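Local atomic coordinates of putative chemotaxis protein (PDB entry 3H4Y), a protein that probably acts as a CheX-type phosphatase that dephosphorylates the chemotaxis response regulator CheY. Residues A48-T53 with E94-I99; K11-A16 with V151-E156. One frame throughout, in Å; residues are numbered along the deposited sequence. Where two conformers were deposited one is given.

Both contacts set a helix on the same antiparallel sheet. Contact 1 seats helix 84-109 on strand 47-54, and contact 2 seats helix 10-25 on strand 147-155; strand 58-64 runs between these two strands. The centres lie about 11 Å apart, yet the contacts touch: Ile52 CD1 of contact 1 is 3.5 Å from Phe153 CE1 of contact 2, and Ile99 O is 3.7 Å from Ala16 CB where the two helices meet. Contact 1 is nested within the chain loop closed by contact 2. Its helix carries Glu94 and Asn97, probably the family's phosphatase motif. Separately, a 2-methylpentane-2,4-diol, probably from the crystallisation liquor, lies about 3 Å from the Phe153 side chain between nearest atoms.

Contact 1 (A48-T53 with E94-I99); sequences AVIGIT and EVTNMI
Thr96 drops its side chain between Ala48 and Ile50, two residues on one face of strand 47-54, where helix 84-109 packs on the sheet. Over these segments the axes approach to 8.5 Å at 36° between their directions, and all three side chains point across the interface. OG1 and CB of Thr96 lie against Ala48 CB, with OG1 at 3.3 Å, while Thr96 CG2 is shared, 3.8 Å from both Ala48 CB and Ile50 CD1. A chi1 of -56° sets OG1 beside the Thr96 backbone N, where it donates to Val92 O one turn earlier; the hydroxyl is therefore tied back to its own helix, and what it meets on the strand is a methyl group.

Ile50 and Thr96 lie alongside each other, pointing opposite ways, rather than meeting end on. Ile50 is extended at chi2 (174°), which carries CD1 beyond the threonine to the helix backbone: CD1 is 3.5 Å from Thr96 O and 3.7 Å from Asn97 CA. Asn97 completes the contact from the margin, its amide ND2 coming to 4.2 Å of Ile50 CD1. Farther out, Ile50 also packs on Ser100 of the helix and Ser117 of strand 114-124, and Val49, on the other face of the strand, meets Ser120 of the second subunit.

Glu94 and Asn97 have the spacing of the E-x-x-N signature of CheC/CheX phosphatases, so this contact probably lies under the helix face that carries the family's phosphatase site. Chemically, methyl groups of the strand pack against a helix surface that includes the threonine hydroxyl and carbonyl oxygens; with OG1 already bonded to Val92 O, van der Waals contact is what holds the strand here.

Contact 2 (K11-A16 with V151-E156); sequences KPFIAA and VEFCFE
Phe13, on helix 10-25, lays its ring against Phe153 and Val151 of strand 147-155, part of the six-stranded antiparallel sheet that this CheX-family fold covers with helices. The closest approach puts the Phe13 corner CE2 over one face of the Phe153 ring, 3.4 Å from Phe153 CG and offset toward the rim. The planes are inclined at 38° with centroids 4.6 Å apart, an oblique aromatic pair lying between the parallel and perpendicular extremes. In return Phe153 CB stands over a face of the Phe13 ring, 4.1 Å from its centroid and 28° off the normal, a CH-pi contact. Each phenylalanine thus uses a face and offers carbon to the other's face.

At the other end of the Phe13 ring, CD1 meets Val151 CG1 at 3.8 Å. Val151 and Phe153 alternate with Glu152, whose CB points away from the helix, so two successive inward residues of the strand receive a single ring. Phe153 reaches it with CG anti to its backbone N (chi1 168°).

The next shell boxes in the pair. Ile60 of strand 58-64 and Met138 of strand 137-144, from the two strands flanking 147-155, touch both phenylalanines, while Ala103 and Leu107 of helix 84-109 pack on Phe13 and Phe153 respectively. Backbone bonds hold the strand from both sides: Val151 with Ile140 and Phe153 with Met138 toward 137-144, and Glu152 with Ser61 toward 58-64. Beyond Phe153, the bound 2-methylpentane-2,4-diol takes a hydrogen bond through its O2 with Phe155 N, and Phe153 CE2 lies in the plane of the Phe155 ring at its edge, 3.8 Å from Phe155 CE2.

Contact 1 (A48-T53 with E94-I99)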
ATOM      1  N   ALA A  48      -0.166   6.251  -4.058  1.00  7.33           N
ATOM      2  CA  ALA A  48       0.396   5.947  -2.774  1.00  7.41           C
ATOM      3  C   ALA A  48      -0.661   5.340  -1.866  1.00  7.21           C
ATOM      4  O   ALA A  48      -1.811   5.751  -1.905  1.00  8.96           O
ATOM      5  CB  ALA A  48       1.052   7.206  -2.070  1.00  9.75           C
ATOM      6  N   VAL A  49      -0.220   4.428  -1.006  1.00  7.51           N
ATOM      7  CA  VAL A  49      -1.098   3.689  -0.081  0.60  8.08           C
ATOM      8  C   VAL A  49      -0.561   3.882   1.328  1.00  9.01           C
ATOM      9  O   VAL A  49       0.642   3.817   1.532  1.00  9.10           O
ATOM     10  CB  VAL A  49      -1.174   2.180  -0.437  0.60  8.31           C
ATOM     11  CG1 VAL A  49      -1.941   1.366   0.632  0.60  7.99           C
ATOM     12  CG2 VAL A  49      -1.798   1.963  -1.831  0.60 11.33           C
ATOM     13  N   ILE A  50      -1.470   4.153   2.264  1.00  9.37           N
ATOM     14  CA  ILE A  50      -1.183   4.250   3.698  1.00  9.32           C
ATOM     15  C   ILE A  50      -2.146   3.333   4.409  1.00  8.63           C
ATOM     16  O   ILE A  50      -3.345   3.324   4.139  1.00 10.03           O
ATOM     17  CB  ILE A  50      -1.339   5.681   4.211  1.00  7.43           C
ATOM     18  CG1 ILE A  50      -0.160   6.515   3.697  1.00 10.18           C
ATOM     19  CG2 ILE A  50      -1.522   5.735   5.751  1.00  9.33           C
ATOM     20  CD1 ILE A  50      -0.251   7.988   4.006  1.00 11.97           C
ATOM     21  N   GLY A  51      -1.633   2.565   5.354  1.00  6.67           N
ATOM     22  CA  GLY A  51      -2.476   1.735   6.222  1.00  7.67           C
ATOM     23  C   GLY A  51      -2.854   2.516   7.455  1.00  8.00           C
ATOM     24  O   GLY A  51      -2.029   3.251   8.014  1.00  9.25           O
ATOM     25  N   ILE A  52      -4.105   2.368   7.876  1.00  7.53           N
ATOM     26  CA  ILE A  52      -4.609   3.043   9.078  1.00  8.37           C
ATOM     27  C   ILE A  52      -5.093   1.969  10.076  1.00  8.98           C
ATOM     28  O   ILE A  52      -5.614   0.902   9.693  1.00  8.70           O
ATOM     29  CB  ILE A  52      -5.708   4.110   8.740  1.00  6.11           C
ATOM     30  CG1 ILE A  52      -6.959   3.505   8.118  1.00  7.51           C
ATOM     31  CG2 ILE A  52      -5.106   5.213   7.872  1.00  8.65           C
ATOM     32  CD1 ILE A  52      -8.085   4.489   7.736  1.00  7.85           C
ATOM     33  N   THR A  53      -4.906   2.269  11.346  1.00  9.64           N
ATOM     34  CA  THR A  53      -5.170   1.317  12.418  1.00  8.53           C
ATOM     35  C   THR A  53      -5.873   1.971  13.581  1.00 11.59           C
ATOM     36  O   THR A  53      -5.847   3.189  13.726  1.00 11.41           O
ATOM     37  CB  THR A  53      -3.844   0.699  12.937  1.00  7.84           C
ATOM     38  OG1 THR A  53      -3.022   1.694  13.543  1.00  9.93           O
ATOM     39  CG2 THR A  53      -3.065  -0.010  11.806  1.00  9.55           C
ATOM     40  N   GLU A  94       4.649  12.280   0.050  1.00 10.62           N
ATOM     41  CA  GLU A  94       4.452  13.383   0.972  1.00 10.93           C
ATOM     42  C   GLU A  94       3.033  13.904   0.929  1.00 11.03           C
ATOM     43  O   GLU A  94       2.449  14.206   1.992  1.00 11.51           O
ATOM     44  CB  GLU A  94       5.423  14.529   0.697  1.00 14.46           C
ATOM     45  CG  GLU A  94       6.824  14.204   1.131  1.00 22.89           C
ATOM     46  CD  GLU A  94       7.849  15.162   0.563  1.00 31.04           C
ATOM     47  OE1 GLU A  94       7.439  16.274   0.120  1.00 27.54           O
ATOM     48  OE2 GLU A  94       9.046  14.783   0.554  1.00 38.79           O
ATOM     49  N   VAL A  95       2.499  14.116  -0.275  1.00 10.33           N
ATOM     50  CA  VAL A  95       1.128  14.574  -0.402  1.00 11.35           C
ATOM     51  C   VAL A  95       0.149  13.604   0.263  1.00 13.12           C
ATOM     52  O   VAL A  95      -0.766  13.996   1.013  1.00 11.00           O
ATOM     53  CB  VAL A  95       0.745  14.789  -1.897  1.00 15.67           C
ATOM     54  CG1 VAL A  95      -0.765  14.743  -2.111  1.00 20.35           C
ATOM     55  CG2 VAL A  95       1.295  16.078  -2.351  1.00 15.92           C
ATOM     56  N   THR A  96       0.352  12.322   0.025  1.00 10.30           N
ATOM     57  CA  THR A  96      -0.504  11.296   0.611  1.00  9.51           C
ATOM     58  C   THR A  96      -0.377  11.255   2.116  1.00  9.98           C
ATOM     59  O   THR A  96      -1.376  11.131   2.824  1.00 10.86           O
ATOM     60  CB  THR A  96      -0.265   9.931  -0.043  1.00 11.61           C
ATOM     61  OG1 THR A  96      -0.483  10.093  -1.456  1.00 12.02           O
ATOM     62  CG2 THR A  96      -1.241   8.894   0.493  1.00  9.31           C
ATOM     63  N   ASN A  97       0.843  11.340   2.621  1.00  7.16           N
ATOM     64  CA  ASN A  97       1.066  11.411   4.058  1.00  8.61           C
ATOM     65  C   ASN A  97       0.322  12.598   4.706  1.00  8.09           C
ATOM     66  O   ASN A  97      -0.264  12.429   5.803  1.00  9.23           O
ATOM     67  CB  ASN A  97       2.538  11.506   4.350  1.00  9.52           C
ATOM     68  CG  ASN A  97       2.819  11.279   5.774  1.00 19.42           C
ATOM     69  OD1 ASN A  97       3.211  12.201   6.497  1.00 28.87           O
ATOM     70  ND2 ASN A  97       2.578  10.074   6.213  1.00 18.48           N
HETATM   71  N   MSE A  98       0.332  13.776   4.084  1.00  8.87           N
HETATM   72  CA  MSE A  98      -0.375  14.934   4.661  0.67  7.87           C
HETATM   73  C   MSE A  98      -1.887  14.854   4.525  1.00  8.62           C
HETATM   74  O   MSE A  98      -2.606  15.323   5.368  1.00  9.83           O
HETATM   75  CB  MSE A  98       0.181  16.227   4.088  0.67 10.86           C
HETATM   76  CG  MSE A  98       1.639  16.410   4.472  0.67 10.93           C
HETATM   77 SE   MSE A  98       2.004  16.275   6.394  0.50 18.39          SE
HETATM   78  CE  MSE A  98       0.573  17.351   7.003  0.67  3.83           C
ATOM     79  N   ILE A  99      -2.354  14.256   3.441  1.00  8.78           N
ATOM     80  CA  ILE A  99      -3.800  14.012   3.288  1.00  8.58           C
ATOM     81  C   ILE A  99      -4.228  13.060   4.389  1.00  8.65           C
ATOM     82  O   ILE A  99      -5.254  13.300   5.075  1.00  9.19           O
ATOM     83  CB  ILE A  99      -4.158  13.469   1.912  1.00 10.12           C
ATOM     84  CG1 ILE A  99      -4.000  14.600   0.899  1.00 12.70           C
ATOM     85  CG2 ILE A  99      -5.613  12.893   1.903  1.00 10.49           C
ATOM     86  CD1 ILE A  99      -4.202  14.182  -0.540  1.00 13.74           C
TER

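Contact 2 (K11-A16 with V151-E156)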
ATOM      1  N   LYS A  11     -16.143  14.357   3.848  1.00 10.54           N
ATOM      2  CA  LYS A  11     -15.808  15.736   4.205  1.00 11.29           C
ATOM      3  C   LYS A  11     -14.363  15.983   4.616  1.00 11.80           C
ATOM      4  O   LYS A  11     -13.706  16.846   4.021  1.00 10.82           O
ATOM      5  CB  LYS A  11     -16.800  16.328   5.232  1.00 11.91           C
ATOM      6  CG  LYS A  11     -18.214  16.478   4.662  1.00 19.80           C
ATOM      7  CD  LYS A  11     -19.164  17.127   5.673  1.00 21.16           C
ATOM      8  CE  LYS A  11     -20.591  17.223   5.126  1.00 27.81           C
ATOM      9  NZ  LYS A  11     -21.575  17.619   6.190  1.00 31.29           N
ATOM     10  N   PRO A  12     -13.845  15.224   5.606  1.00 10.99           N
ATOM     11  CA  PRO A  12     -12.437  15.431   5.996  1.00 10.71           C
ATOM     12  C   PRO A  12     -11.444  15.127   4.849  1.00 10.53           C
ATOM     13  O   PRO A  12     -10.366  15.736   4.768  1.00  9.95           O
ATOM     14  CB  PRO A  12     -12.269  14.515   7.221  1.00 11.51           C
ATOM     15  CG  PRO A  12     -13.416  13.553   7.171  1.00 13.39           C
ATOM     16  CD  PRO A  12     -14.520  14.217   6.464  1.00  9.71           C
ATOM     17  N   PHE A  13     -11.789  14.185   3.975  1.00  9.90           N
ATOM     18  CA  PHE A  13     -10.936  13.885   2.811  1.00 10.71           C
ATOM     19  C   PHE A  13     -10.922  14.971   1.771  1.00 11.01           C
ATOM     20  O   PHE A  13      -9.866  15.277   1.196  1.00 10.43           O
ATOM     21  CB  PHE A  13     -11.289  12.506   2.226  1.00 11.72           C
ATOM     22  CG  PHE A  13     -10.755  11.387   3.059  1.00 10.12           C
ATOM     23  CD1 PHE A  13      -9.422  10.992   2.935  1.00 10.52           C
ATOM     24  CD2 PHE A  13     -11.542  10.780   4.043  1.00 11.48           C
ATOM     25  CE1 PHE A  13      -8.903  10.016   3.747  1.00 10.07           C
ATOM     26  CE2 PHE A  13     -11.014   9.789   4.852  1.00  9.45           C
ATOM     27  CZ  PHE A  13      -9.674   9.415   4.694  1.00 11.74           C
ATOM     28  N   ILE A  14     -12.088  15.551   1.506  1.00 10.78           N
ATOM     29  CA  ILE A  14     -12.137  16.644   0.541  1.00  9.79           C
ATOM     30  C   ILE A  14     -11.371  17.846   1.102  1.00 10.58           C
ATOM     31  O   ILE A  14     -10.546  18.433   0.415  1.00 11.25           O
ATOM     32  CB  ILE A  14     -13.594  16.988   0.190  1.00 11.01           C
ATOM     33  CG1 ILE A  14     -14.213  15.849  -0.607  1.00 12.39           C
ATOM     34  CG2 ILE A  14     -13.663  18.331  -0.601  1.00 14.79           C
ATOM     35  CD1 ILE A  14     -15.754  15.956  -0.707  1.00 15.09           C
ATOM     36  N   ALA A  15     -11.621  18.200   2.366  1.00  9.74           N
ATOM     37  CA  ALA A  15     -10.943  19.311   2.977  1.00 10.07           C
ATOM     38  C   ALA A  15      -9.430  19.121   2.986  1.00 10.02           C
ATOM     39  O   ALA A  15      -8.661  20.038   2.615  1.00 11.98           O
ATOM     40  CB  ALA A  15     -11.465  19.533   4.424  1.00  9.95           C
ATOM     41  N   ALA A  16      -8.996  17.931   3.398  1.00 10.46           N
ATOM     42  CA  ALA A  16      -7.556  17.575   3.443  1.00  9.75           C
ATOM     43  C   ALA A  16      -6.897  17.648   2.067  1.00 10.31           C
ATOM     44  O   ALA A  16      -5.823  18.232   1.897  1.00 10.15           O
ATOM     45  CB  ALA A  16      -7.374  16.194   4.045  1.00 10.50           C
ATOM     46  N   VAL A 151      -9.025   9.633  -4.592  1.00  7.89           N
ATOM     47  CA  VAL A 151      -8.752   9.371  -3.183  1.00  7.70           C
ATOM     48  C   VAL A 151      -9.703   8.265  -2.675  1.00 10.07           C
ATOM     49  O   VAL A 151     -10.914   8.309  -2.933  1.00  9.37           O
ATOM     50  CB  VAL A 151      -8.916  10.643  -2.304  1.00  7.71           C
ATOM     51  CG1 VAL A 151      -8.751  10.304  -0.775  1.00  8.42           C
ATOM     52  CG2 VAL A 151      -7.938  11.738  -2.753  1.00  8.55           C
ATOM     53  N   GLU A 152      -9.139   7.243  -2.013  1.00  8.46           N
ATOM     54  CA  GLU A 152      -9.949   6.167  -1.436  1.00  8.44           C
ATOM     55  C   GLU A 152      -9.689   6.035   0.061  1.00  9.14           C
ATOM     56  O   GLU A 152      -8.632   6.387   0.548  1.00  9.02           O
ATOM     57  CB  GLU A 152      -9.683   4.815  -2.119  1.00  8.79           C
ATOM     58  CG  GLU A 152     -10.056   4.734  -3.546  1.00  9.93           C
ATOM     59  CD  GLU A 152     -10.077   3.284  -3.994  1.00 11.82           C
ATOM     60  OE1 GLU A 152      -9.145   2.525  -3.617  1.00 12.15           O
ATOM     61  OE2 GLU A 152     -11.015   2.880  -4.719  1.00 14.51           O
ATOM     62  N   PHE A 153     -10.675   5.485   0.763  1.00  9.55           N
ATOM     63  CA  PHE A 153     -10.648   5.309   2.219  1.00  8.46           C
ATOM     64  C   PHE A 153     -11.545   4.137   2.530  1.00  9.98           C
ATOM     65  O   PHE A 153     -12.645   4.028   1.975  1.00  9.97           O
ATOM     66  CB  PHE A 153     -11.261   6.574   2.884  1.00  9.52           C
ATOM     67  CG  PHE A 153     -11.578   6.472   4.373  1.00  9.40           C
ATOM     68  CD1 PHE A 153     -10.617   6.156   5.334  1.00 10.99           C
ATOM     69  CD2 PHE A 153     -12.847   6.821   4.807  1.00  9.88           C
ATOM     70  CE1 PHE A 153     -10.928   6.141   6.681  1.00 11.73           C
ATOM     71  CE2 PHE A 153     -13.173   6.814   6.143  1.00 13.91           C
ATOM     72  CZ  PHE A 153     -12.205   6.472   7.081  1.00 12.56           C
ATOM     73  N   CYS A 154     -11.082   3.266   3.420  1.00  8.87           N
ATOM     74  CA  CYS A 154     -11.957   2.203   3.922  1.00  8.35           C
ATOM     75  C   CYS A 154     -11.533   1.821   5.314  1.00  8.76           C
ATOM     76  O   CYS A 154     -10.394   2.082   5.731  1.00  9.23           O
ATOM     77  CB  CYS A 154     -11.890   0.980   3.012  1.00  8.16           C
ATOM     78  SG  CYS A 154     -10.254   0.187   2.888  1.00 11.03           S
ATOM     79  N   PHE A 155     -12.463   1.231   6.060  1.00  9.81           N
ATOM     80  CA  PHE A 155     -12.127   0.637   7.346  1.00  8.42           C
ATOM     81  C   PHE A 155     -13.149  -0.464   7.648  1.00 10.17           C
ATOM     82  O   PHE A 155     -14.253  -0.479   7.096  1.00 11.26           O
ATOM     83  CB  PHE A 155     -12.060   1.655   8.523  1.00  9.06           C
ATOM     84  CG  PHE A 155     -13.364   2.356   8.805  1.00 13.47           C
ATOM     85  CD1 PHE A 155     -14.333   1.770   9.592  1.00 15.01           C
ATOM     86  CD2 PHE A 155     -13.604   3.606   8.276  1.00 18.95           C
ATOM     87  CE1 PHE A 155     -15.532   2.419   9.842  1.00 18.96           C
ATOM     88  CE2 PHE A 155     -14.787   4.279   8.532  1.00 19.49           C
ATOM     89  CZ  PHE A 155     -15.760   3.683   9.312  1.00 19.55           C
ATOM     90  N   GLU A 156     -12.730  -1.366   8.523  1.00 10.61           N
ATOM     91  CA  GLU A 156     -13.564  -2.475   9.001  1.00 10.29           C
ATOM     92  C   GLU A 156     -13.251  -2.706  10.463  1.00 14.49           C
ATOM     93  O   GLU A 156     -12.173  -2.338  10.988  1.00 13.39           O
ATOM     94  CB  GLU A 156     -13.299  -3.755   8.214  1.00 12.96           C
ATOM     95  CG  GLU A 156     -11.953  -4.367   8.461  1.00 14.09           C
ATOM     96  CD  GLU A 156     -11.774  -5.697   7.729  1.00 19.50           C
ATOM     97  OE1 GLU A 156     -12.447  -5.925   6.715  1.00 23.77           O
ATOM     98  OE2 GLU A 156     -10.950  -6.495   8.193  1.00 21.96           O
ATOM     99  OXT GLU A 156     -14.076  -3.349  11.133  1.00 15.55           O
TER